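Local coordinates for MNMC2 (PDB 3VYW), which acts as a tRNA methyltransferase, using S-adenosylmethionine in the modification of the wobble uridine, without the oxidase domain to which such enzymes are usually fused, at residues A[117-122]-A[148-153]; A[178-183]-A[209-214]; A[233-238]-A[255-260]. All coordinates share one frame; numbering follows the deposited sequence.

In the fold
The three contacts follow one another along the chain, each closing before the next opens, and all pack around one mixed, Rossmann-like methyltransferase sheet. Contact 1 joins helices 109-121 and 148-157, which flank strand 126-133 in sequence; its centre is 27 Å from that of contact 2 and 29 Å from that of contact 3, and it touches neither. Contacts 2 and 3, with centres 16 Å apart, do touch: Lys213 NZ probably hydrogen-bonds Leu238 O at 2.6 Å, and Leu209 CB packs on Leu238 CD1. Helix 206-213 and the end of helix 229-237 thus pack side by side, contact 2 nearer the bound S-adenosylmethionine and contact 3 toward the antiparallel end of the sheet.

Contact 1: residues A[117-122]-A[148-153]; sequences HLWEVN and REIHEF
This is a small aromatic and aliphatic contact at the surface, where Trp119, near the C-terminal end of helix 109-121, meets Ile150 and Phe153 on helix 148-157. The two helices come on either side of strand 126-133 in the sequence, and the contact bridges them with side chains alone; no hydrogen bond passes between the segments, and only 86 Å² is buried in total. On one side a single residue does the work. Trp119 turns the six-membered part of its indole toward helix 148-157, and CZ3 is the atom that reaches both partners: Phe153 CE2 lies 4.1 Å from Trp119 CZ3, and Ile150 CD1 lies 4.3 Å from the same carbon. Both approach the rim of the indole, close to its plane, rather than settling over a face. The Trp119 and Phe153 side chains cross at about a right angle, and seen from the phenyl ring the indole carbon arrives obliquely. Ile150 and Phe153 stand three residues apart, less than one helical turn, which brings both to the side facing Trp119. Phe153 CG runs anti to its own backbone N (chi1 166°), and this carries the phenyl ring out across the gap between the helices. The pyrrole side of the indole is tied elsewhere, since Trp119 NE1 donates to the backbone oxygen of Leu125 just beyond the helix. Arg165 makes a cation-pi contact with the indole, and Arg157 makes one with Phe153. With one indole carbon touching two partners at little more than van der Waals distance, the contact has no directional bond to fix its register. The indole is probably steadied more by its N-H bond to Leu125 and its cation-pi partner than by this contact, which adds a modest hydrophobic patch.

Contact 2: residues A[178-183]-A[209-214]; sequences RIKEVE and LSLIKE
Ile179 meets Leu211 and Ile212 without a flat side chain among them; the flat groups belong to Arg178 and Glu181, within segment 178-183. There the carboxylate of Glu181 sits at the edge of the Arg178 guanidinium, in its plane, and the two form a salt bridge. Arg178 NE donates to Glu181 OE1 at 2.9 Å with an N-H...O angle of 163°. The nitrogen nevertheless meets that oxygen from above the carboxylate plane, 39° out of it, and the second bond, NH2 to OE2, is weak. The pair links the two ends of the turn that includes Ile179.

Across the contact aliphatic side chains meet one another and the helix backbone; no hydrogen bond crosses. The longer branch of Ile179 is fully extended, with CG1 anti to the backbone N (chi1 -169°), and it pushes CD1 against the helix backbone, 3.8 Å from Leu211 O. Its other branch, CG2, packs on Leu211 CD1 at 3.9 Å. Ile212 joins less closely, its CG1 lying 4.3 Å from Ile179 CD1. At the margin, the aliphatic part of Lys180 passes the same leucine, CE to Leu211 CD1 at 4.5 Å.

Segment 178-183 begins at the last residue of the short helix 175-178, whose Ala175 belongs to the S-adenosylmethionine site; the Ile179 side chain is about 9 Å from the bound cofactor. Beneath the contact lies the central sheet: Ile179 rests on Phe132 of strand 126-133, while Ile212 of helix 206-213 packs on Leu101 and Val103 of strand 97-103 and on Val190 of strand 187-192.

Contact 3: residues A[233-238]-A[255-260]; sequences KSLLTL and TVASLK
Leu235 carries the apolar part of this contact, laying its two methyl groups on strand 253-258 from helix 229-237. Its CG sits anti to the carbonyl carbon (chi1 -73°), which sends the fork toward the strand. Its CD2 meets Ala257 CB at 4.2 Å, and its CD1 approaches Thr255 CG2 at 4.3 Å. Residues 255 and 257 thus present one face of the strand to the leucine fork, and the CA atoms of Leu235 and Ala257 are 7.6 Å apart, a closeness consistent with the small alanine side chain.

Apart from these, Leu259 CD2 makes a van der Waals approach to Leu238 O at 4.2 Å; that oxygen accepts from Lys213 NZ.

Polar bonds do not cross between the segments but secure each one. In the helix, Lys233 O takes two donors from Thr237: OG1 at 2.8 Å and the backbone N, reaching the oxygen from opposite faces of its carbonyl plane. In the strand, Thr255 turns its methyl to Leu235, while its OG1 hydrogen-bonds Ser226 O and Arg232 NE. Backbone bonds pair Ala257 with Trp222 and Val256 with Gly243, fixing the strand between its two neighbours.

Those neighbours, 220-224 and 241-246, both run antiparallel to 253-258. Helix 229-237, which follows strand 220-224, packs on it here. A last strand inserted antiparallel between two parallel ones is the hallmark of the class I, Rossmann-like methyltransferase fold.

Contact 1: residues A[117-122]-A[148-153]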
loop_
_atom_site.group_PDB
_atom_site.type_symbol
_atom_site.label_atom_id
_atom_site.label_comp_id
_atom_site.label_asym_id
_atom_site.label_seq_id
_atom_site.Cartn_x
_atom_site.Cartn_y
_atom_site.Cartn_z
ATOM N N HIS A 117 -16.389 -1.425 12.903
ATOM C CA HIS A 117 -15.906 -2.229 13.970
ATOM C C HIS A 117 -15.362 -1.487 15.115
ATOM O O HIS A 117 -15.587 -1.850 16.233
ATOM C CB HIS A 117 -14.922 -3.225 13.443
ATOM C CG HIS A 117 -15.524 -4.135 12.452
ATOM N ND1 HIS A 117 -15.819 -5.376 12.725
ATOM C CD2 HIS A 117 -15.972 -3.900 11.188
ATOM C CE1 HIS A 117 -16.390 -5.928 11.675
ATOM N NE2 HIS A 117 -16.480 -5.018 10.738
ATOM N N LEU A 118 -14.625 -0.437 14.886
ATOM C CA LEU A 118 -14.057 0.226 16.011
ATOM C C LEU A 118 -15.144 0.750 16.890
ATOM O O LEU A 118 -15.066 0.653 18.080
ATOM C CB LEU A 118 -13.251 1.409 15.556
ATOM C CG LEU A 118 -11.885 1.102 15.036
ATOM C CD1 LEU A 118 -11.318 2.360 14.445
ATOM C CD2 LEU A 118 -11.052 0.657 16.196
ATOM N N TRP A 119 -16.127 1.384 16.293
ATOM C CA TRP A 119 -17.257 1.854 17.023
ATOM C C TRP A 119 -18.152 0.813 17.617
ATOM O O TRP A 119 -18.740 1.034 18.637
ATOM C CB TRP A 119 -17.980 2.962 16.299
ATOM C CG TRP A 119 -17.187 4.221 16.323
ATOM C CD1 TRP A 119 -16.348 4.653 17.302
ATOM C CD2 TRP A 119 -17.105 5.224 15.301
ATOM N NE1 TRP A 119 -15.788 5.823 16.969
ATOM C CE2 TRP A 119 -16.204 6.215 15.786
ATOM C CE3 TRP A 119 -17.683 5.398 14.078
ATOM C CZ2 TRP A 119 -15.900 7.327 15.065
ATOM C CZ3 TRP A 119 -17.367 6.519 13.361
ATOM C CH2 TRP A 119 -16.495 7.457 13.844
ATOM N N GLU A 120 -18.294 -0.331 17.008
ATOM C CA GLU A 120 -19.083 -1.341 17.645
ATOM C C GLU A 120 -18.418 -1.722 18.932
ATOM O O GLU A 120 -19.063 -1.906 19.924
ATOM C CB GLU A 120 -19.240 -2.552 16.743
ATOM C CG GLU A 120 -19.856 -2.190 15.415
ATOM C CD GLU A 120 -20.442 -3.356 14.663
ATOM O OE1 GLU A 120 -19.713 -4.285 14.312
ATOM O OE2 GLU A 120 -21.634 -3.317 14.385
ATOM N N VAL A 121 -17.115 -1.880 18.906
ATOM C CA VAL A 121 -16.395 -2.262 20.080
ATOM C C VAL A 121 -16.417 -1.238 21.185
ATOM O O VAL A 121 -16.649 -1.579 22.315
ATOM C CB VAL A 121 -14.955 -2.576 19.724
ATOM C CG1 VAL A 121 -14.045 -2.277 20.884
ATOM C CG2 VAL A 121 -14.847 -4.014 19.287
ATOM N N ASN A 122 -16.093 -0.004 20.882
ATOM C CA ASN A 122 -16.287 1.085 21.795
ATOM C C ASN A 122 -16.921 2.279 21.108
ATOM O O ASN A 122 -16.279 2.950 20.359
ATOM C CB ASN A 122 -14.942 1.482 22.356
ATOM C CG ASN A 122 -14.905 2.899 22.831
ATOM O OD1 ASN A 122 -15.732 3.697 22.464
ATOM N ND2 ASN A 122 -13.935 3.216 23.640
ATOM N N ARG A 148 -22.907 0.214 4.443
ATOM C CA ARG A 148 -23.319 1.371 3.681
ATOM C C ARG A 148 -23.473 2.664 4.416
ATOM O O ARG A 148 -23.178 3.679 3.892
ATOM C CB ARG A 148 -24.612 1.123 2.977
ATOM C CG ARG A 148 -25.382 2.400 2.872
ATOM C CD ARG A 148 -26.638 2.236 2.077
ATOM N NE ARG A 148 -26.328 1.498 0.882
ATOM C CZ ARG A 148 -27.053 0.501 0.406
ATOM N NH1 ARG A 148 -28.165 0.131 1.017
ATOM N NH2 ARG A 148 -26.662 -0.120 -0.689
ATOM N N GLU A 149 -24.005 2.620 5.614
ATOM C CA GLU A 149 -24.225 3.811 6.404
ATOM C C GLU A 149 -22.954 4.482 6.801
ATOM O O GLU A 149 -22.829 5.686 6.784
ATOM C CB GLU A 149 -24.911 3.425 7.677
ATOM C CG GLU A 149 -26.207 4.118 7.899
ATOM C CD GLU A 149 -27.309 3.530 7.069
ATOM O OE1 GLU A 149 -28.086 2.716 7.591
ATOM O OE2 GLU A 149 -27.410 3.891 5.892
ATOM N N ILE A 150 -22.038 3.656 7.250
ATOM C CA ILE A 150 -20.720 4.048 7.663
ATOM C C ILE A 150 -19.878 4.557 6.526
ATOM O O ILE A 150 -19.110 5.449 6.694
ATOM C CB ILE A 150 -20.043 2.891 8.377
ATOM C CG1 ILE A 150 -18.891 3.385 9.197
ATOM C CG2 ILE A 150 -19.549 1.880 7.395
ATOM C CD1 ILE A 150 -19.207 4.624 9.967
ATOM N N HIS A 151 -19.990 3.941 5.371
ATOM C CA HIS A 151 -19.275 4.420 4.235
ATOM C C HIS A 151 -19.679 5.778 3.746
ATOM O O HIS A 151 -18.847 6.592 3.414
ATOM C CB HIS A 151 -19.360 3.407 3.129
ATOM C CG HIS A 151 -18.345 3.608 2.064
ATOM N ND1 HIS A 151 -18.573 3.334 0.801
ATOM C CD2 HIS A 151 -17.076 4.095 2.125
ATOM C CE1 HIS A 151 -17.508 3.616 0.096
ATOM N NE2 HIS A 151 -16.595 4.085 0.906
ATOM N N GLU A 152 -20.971 6.015 3.672
ATOM C CA GLU A 152 -21.520 7.285 3.286
ATOM C C GLU A 152 -21.164 8.338 4.275
ATOM O O GLU A 152 -20.925 9.448 3.934
ATOM C CB GLU A 152 -23.021 7.204 3.088
ATOM C CG GLU A 152 -23.401 6.475 1.819
ATOM C CD GLU A 152 -24.868 6.494 1.538
ATOM O OE1 GLU A 152 -25.448 5.431 1.276
ATOM O OE2 GLU A 152 -25.428 7.587 1.555
ATOM N N PHE A 153 -21.123 7.965 5.525
ATOM C CA PHE A 153 -20.734 8.861 6.565
ATOM C C PHE A 153 -19.315 9.342 6.415
ATOM O O PHE A 153 -19.048 10.485 6.615
ATOM C CB PHE A 153 -20.955 8.148 7.878
ATOM C CG PHE A 153 -20.319 8.781 9.059
ATOM C CD1 PHE A 153 -21.064 9.486 9.933
ATOM C CD2 PHE A 153 -19.002 8.591 9.338
ATOM C CE1 PHE A 153 -20.503 10.034 11.039
ATOM C CE2 PHE A 153 -18.429 9.144 10.430
ATOM C CZ PHE A 153 -19.182 9.857 11.290
#

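Contact 2: residues A[178-183]-A[209-214]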
loop_
_atom_site.group_PDB
_atom_site.type_symbol
_atom_site.label_atom_id
_atom_site.label_comp_id
_atom_site.label_asym_id
_atom_site.label_seq_id
_atom_site.Cartn_x
_atom_site.Cartn_y
_atom_site.Cartn_z
ATOM N N ARG A 178 3.572 14.775 0.572
ATOM C CA ARG A 178 2.705 15.131 1.674
ATOM C C ARG A 178 3.102 14.575 3.024
ATOM O O ARG A 178 2.734 15.106 4.022
ATOM C CB ARG A 178 1.257 14.808 1.386
ATOM C CG ARG A 178 0.649 15.496 0.189
ATOM C CD ARG A 178 0.994 16.959 0.066
ATOM N NE ARG A 178 0.394 17.776 1.091
ATOM C CZ ARG A 178 -0.878 18.087 1.151
ATOM N NH1 ARG A 178 -1.708 17.671 0.234
ATOM N NH2 ARG A 178 -1.318 18.823 2.118
ATOM N N ILE A 179 3.814 13.474 3.053
ATOM C CA ILE A 179 4.098 12.833 4.306
ATOM C C ILE A 179 4.967 13.630 5.246
ATOM O O ILE A 179 4.789 13.592 6.427
ATOM C CB ILE A 179 4.565 11.393 4.151
ATOM C CG1 ILE A 179 4.571 10.728 5.507
ATOM C CG2 ILE A 179 5.902 11.331 3.464
ATOM C CD1 ILE A 179 4.975 9.295 5.485
ATOM N N LYS A 180 5.869 14.404 4.697
ATOM C CA LYS A 180 6.799 15.130 5.500
ATOM C C LYS A 180 6.073 16.080 6.422
ATOM O O LYS A 180 6.554 16.371 7.500
ATOM C CB LYS A 180 7.816 15.855 4.643
ATOM C CG LYS A 180 8.359 15.042 3.491
ATOM C CD LYS A 180 9.818 14.716 3.628
ATOM C CE LYS A 180 10.364 14.331 2.275
ATOM N NZ LYS A 180 11.843 14.244 2.208
ATOM N N GLU A 181 4.906 16.535 6.012
ATOM C CA GLU A 181 4.091 17.391 6.839
ATOM C C GLU A 181 3.569 16.751 8.087
ATOM O O GLU A 181 3.194 17.439 9.000
ATOM C CB GLU A 181 2.920 17.941 6.083
ATOM C CG GLU A 181 3.292 18.677 4.839
ATOM C CD GLU A 181 2.101 18.904 3.972
ATOM O OE1 GLU A 181 2.266 19.209 2.798
ATOM O OE2 GLU A 181 0.998 18.771 4.481
ATOM N N VAL A 182 3.495 15.440 8.135
ATOM C CA VAL A 182 2.873 14.856 9.284
ATOM C C VAL A 182 3.882 14.696 10.372
ATOM O O VAL A 182 4.841 13.979 10.244
ATOM C CB VAL A 182 2.258 13.509 8.986
ATOM C CG1 VAL A 182 1.802 12.871 10.262
ATOM C CG2 VAL A 182 1.115 13.652 8.019
ATOM N N GLU A 183 3.630 15.412 11.455
ATOM C CA GLU A 183 4.497 15.477 12.587
ATOM C C GLU A 183 3.640 15.234 13.791
ATOM O O GLU A 183 2.461 15.450 13.766
ATOM C CB GLU A 183 5.151 16.847 12.644
ATOM C CG GLU A 183 6.362 16.977 11.735
ATOM C CD GLU A 183 6.481 18.325 11.052
ATOM O OE1 GLU A 183 5.833 19.284 11.492
ATOM O OE2 GLU A 183 7.233 18.433 10.075
ATOM N N LEU A 209 9.186 3.906 3.106
ATOM C CA LEU A 209 8.861 3.099 4.243
ATOM C C LEU A 209 9.480 3.679 5.501
ATOM O O LEU A 209 8.942 3.568 6.557
ATOM C CB LEU A 209 9.322 1.676 4.025
ATOM C CG LEU A 209 8.334 0.582 3.691
ATOM C CD1 LEU A 209 6.902 1.006 3.810
ATOM C CD2 LEU A 209 8.604 -0.047 2.357
ATOM N N SER A 210 10.644 4.265 5.360
ATOM C CA SER A 210 11.353 4.915 6.420
ATOM C C SER A 210 10.595 6.096 6.938
ATOM O O SER A 210 10.584 6.351 8.114
ATOM C CB SER A 210 12.693 5.392 5.892
ATOM O OG SER A 210 13.654 5.460 6.895
ATOM N N LEU A 211 10.012 6.854 6.039
ATOM C CA LEU A 211 9.190 7.958 6.426
ATOM C C LEU A 211 7.962 7.489 7.149
ATOM O O LEU A 211 7.487 8.126 8.022
ATOM C CB LEU A 211 8.850 8.819 5.240
ATOM C CG LEU A 211 10.026 9.434 4.530
ATOM C CD1 LEU A 211 9.536 10.019 3.245
ATOM C CD2 LEU A 211 10.658 10.516 5.352
ATOM N N ILE A 212 7.437 6.369 6.732
ATOM C CA ILE A 212 6.320 5.751 7.378
ATOM C C ILE A 212 6.682 5.321 8.747
ATOM O O ILE A 212 5.873 5.322 9.593
ATOM C CB ILE A 212 5.800 4.544 6.608
ATOM C CG1 ILE A 212 5.171 4.984 5.315
ATOM C CG2 ILE A 212 4.771 3.803 7.420
ATOM C CD1 ILE A 212 3.678 5.054 5.390
ATOM N N LYS A 213 7.907 4.890 8.921
ATOM C CA LYS A 213 8.399 4.371 10.177
ATOM C C LYS A 213 8.395 5.422 11.259
ATOM O O LYS A 213 8.103 5.151 12.374
ATOM C CB LYS A 213 9.795 3.816 9.985
ATOM C CG LYS A 213 10.274 2.887 11.072
ATOM C CD LYS A 213 11.696 3.188 11.473
ATOM C CE LYS A 213 12.238 2.122 12.375
ATOM N NZ LYS A 213 13.702 1.976 12.262
ATOM N N GLU A 214 8.725 6.636 10.887
ATOM C CA GLU A 214 8.801 7.716 11.804
ATOM C C GLU A 214 7.435 7.986 12.352
ATOM O O GLU A 214 7.276 8.620 13.350
ATOM C CB GLU A 214 9.338 8.947 11.123
ATOM C CG GLU A 214 10.805 8.911 10.834
ATOM C CD GLU A 214 11.174 9.870 9.738
ATOM O OE1 GLU A 214 12.220 9.700 9.093
ATOM O OE2 GLU A 214 10.417 10.811 9.515
#

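Contact 3: residues A[233-238]-A[255-260]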
loop_
_atom_site.group_PDB
_atom_site.type_symbol
_atom_site.label_atom_id
_atom_site.label_comp_id
_atom_site.label_asym_id
_atom_site.label_seq_id
_atom_site.Cartn_x
_atom_site.Cartn_y
_atom_site.Cartn_z
ATOM N N LYS A 233 11.813 -7.359 2.701
ATOM C CA LYS A 233 13.201 -7.145 2.914
ATOM C C LYS A 233 13.467 -5.741 3.366
ATOM O O LYS A 233 14.306 -5.523 4.143
ATOM C CB LYS A 233 13.997 -7.539 1.682
ATOM C CG LYS A 233 15.451 -7.156 1.678
ATOM C CD LYS A 233 16.340 -8.333 1.967
ATOM C CE LYS A 233 17.777 -8.022 1.666
ATOM N NZ LYS A 233 18.224 -8.671 0.432
ATOM N N SER A 234 12.757 -4.787 2.831
ATOM C CA SER A 234 12.836 -3.408 3.255
ATOM C C SER A 234 12.360 -3.179 4.692
ATOM O O SER A 234 12.931 -2.438 5.415
ATOM C CB SER A 234 12.042 -2.540 2.301
ATOM O OG SER A 234 12.774 -2.206 1.190
ATOM N N LEU A 235 11.291 -3.827 5.075
ATOM C CA LEU A 235 10.787 -3.712 6.401
ATOM C C LEU A 235 11.763 -4.249 7.413
ATOM O O LEU A 235 11.920 -3.694 8.443
ATOM C CB LEU A 235 9.443 -4.383 6.519
ATOM C CG LEU A 235 8.253 -3.705 5.892
ATOM C CD1 LEU A 235 7.184 -4.697 5.610
ATOM C CD2 LEU A 235 7.689 -2.642 6.777
ATOM N N LEU A 236 12.409 -5.347 7.084
ATOM C CA LEU A 236 13.426 -5.949 7.903
ATOM C C LEU A 236 14.600 -5.053 8.050
ATOM O O LEU A 236 15.149 -4.961 9.084
ATOM C CB LEU A 236 13.875 -7.268 7.319
ATOM C CG LEU A 236 12.967 -8.456 7.514
ATOM C CD1 LEU A 236 13.364 -9.583 6.606
ATOM C CD2 LEU A 236 12.937 -8.906 8.947
ATOM N N THR A 237 14.957 -4.384 6.988
ATOM C CA THR A 237 16.038 -3.447 6.990
ATOM C C THR A 237 15.779 -2.293 7.932
ATOM O O THR A 237 16.677 -1.779 8.527
ATOM C CB THR A 237 16.289 -2.938 5.580
ATOM O OG1 THR A 237 16.617 -4.027 4.762
ATOM C CG2 THR A 237 17.397 -1.981 5.545
ATOM N N LEU A 238 14.531 -1.898 8.047
ATOM C CA LEU A 238 14.126 -0.777 8.859
ATOM C C LEU A 238 13.869 -1.175 10.286
ATOM O O LEU A 238 13.646 -0.363 11.121
ATOM C CB LEU A 238 12.903 -0.125 8.265
ATOM C CG LEU A 238 13.109 0.618 6.963
ATOM C CD1 LEU A 238 11.808 1.088 6.398
ATOM C CD2 LEU A 238 14.020 1.792 7.158
ATOM N N THR A 255 1.058 -9.162 4.873
ATOM C CA THR A 255 2.171 -8.897 5.711
ATOM C C THR A 255 1.767 -8.100 6.898
ATOM O O THR A 255 0.987 -7.222 6.808
ATOM C CB THR A 255 3.298 -8.225 4.942
ATOM O OG1 THR A 255 3.835 -9.152 4.040
ATOM C CG2 THR A 255 4.388 -7.891 5.836
ATOM N N VAL A 256 2.299 -8.479 8.039
ATOM C CA VAL A 256 2.075 -7.777 9.270
ATOM C C VAL A 256 3.398 -7.402 9.855
ATOM O O VAL A 256 4.264 -8.207 9.949
ATOM C CB VAL A 256 1.345 -8.643 10.262
ATOM C CG1 VAL A 256 0.710 -7.795 11.316
ATOM C CG2 VAL A 256 0.295 -9.468 9.575
ATOM N N ALA A 257 3.558 -6.147 10.211
ATOM C CA ALA A 257 4.810 -5.668 10.726
ATOM C C ALA A 257 4.662 -4.859 11.993
ATOM O O ALA A 257 3.704 -4.186 12.197
ATOM C CB ALA A 257 5.530 -4.868 9.675
ATOM N N SER A 258 5.624 -4.966 12.872
ATOM C CA SER A 258 5.694 -4.079 13.989
ATOM C C SER A 258 7.118 -3.918 14.391
ATOM O O SER A 258 7.884 -4.814 14.277
ATOM C CB SER A 258 4.889 -4.627 15.138
ATOM O OG SER A 258 5.055 -3.827 16.262
ATOM N N LEU A 259 7.499 -2.740 14.830
ATOM C CA LEU A 259 8.798 -2.571 15.399
ATOM C C LEU A 259 8.967 -3.339 16.677
ATOM O O LEU A 259 9.942 -3.976 16.878
ATOM C CB LEU A 259 9.009 -1.118 15.690
ATOM C CG LEU A 259 9.030 -0.266 14.478
ATOM C CD1 LEU A 259 8.983 1.174 14.893
ATOM C CD2 LEU A 259 10.304 -0.538 13.739
ATOM N N LYS A 260 8.014 -3.220 17.575
ATOM C CA LYS A 260 8.103 -3.926 18.830
ATOM C C LYS A 260 6.969 -4.838 19.261
ATOM O O LYS A 260 7.139 -5.558 20.191
ATOM C CB LYS A 260 8.427 -2.962 19.948
ATOM C CG LYS A 260 9.867 -2.995 20.359
ATOM C CD LYS A 260 10.666 -1.987 19.607
ATOM C CE LYS A 260 11.920 -1.650 20.365
ATOM N NZ LYS A 260 13.157 -2.089 19.692
#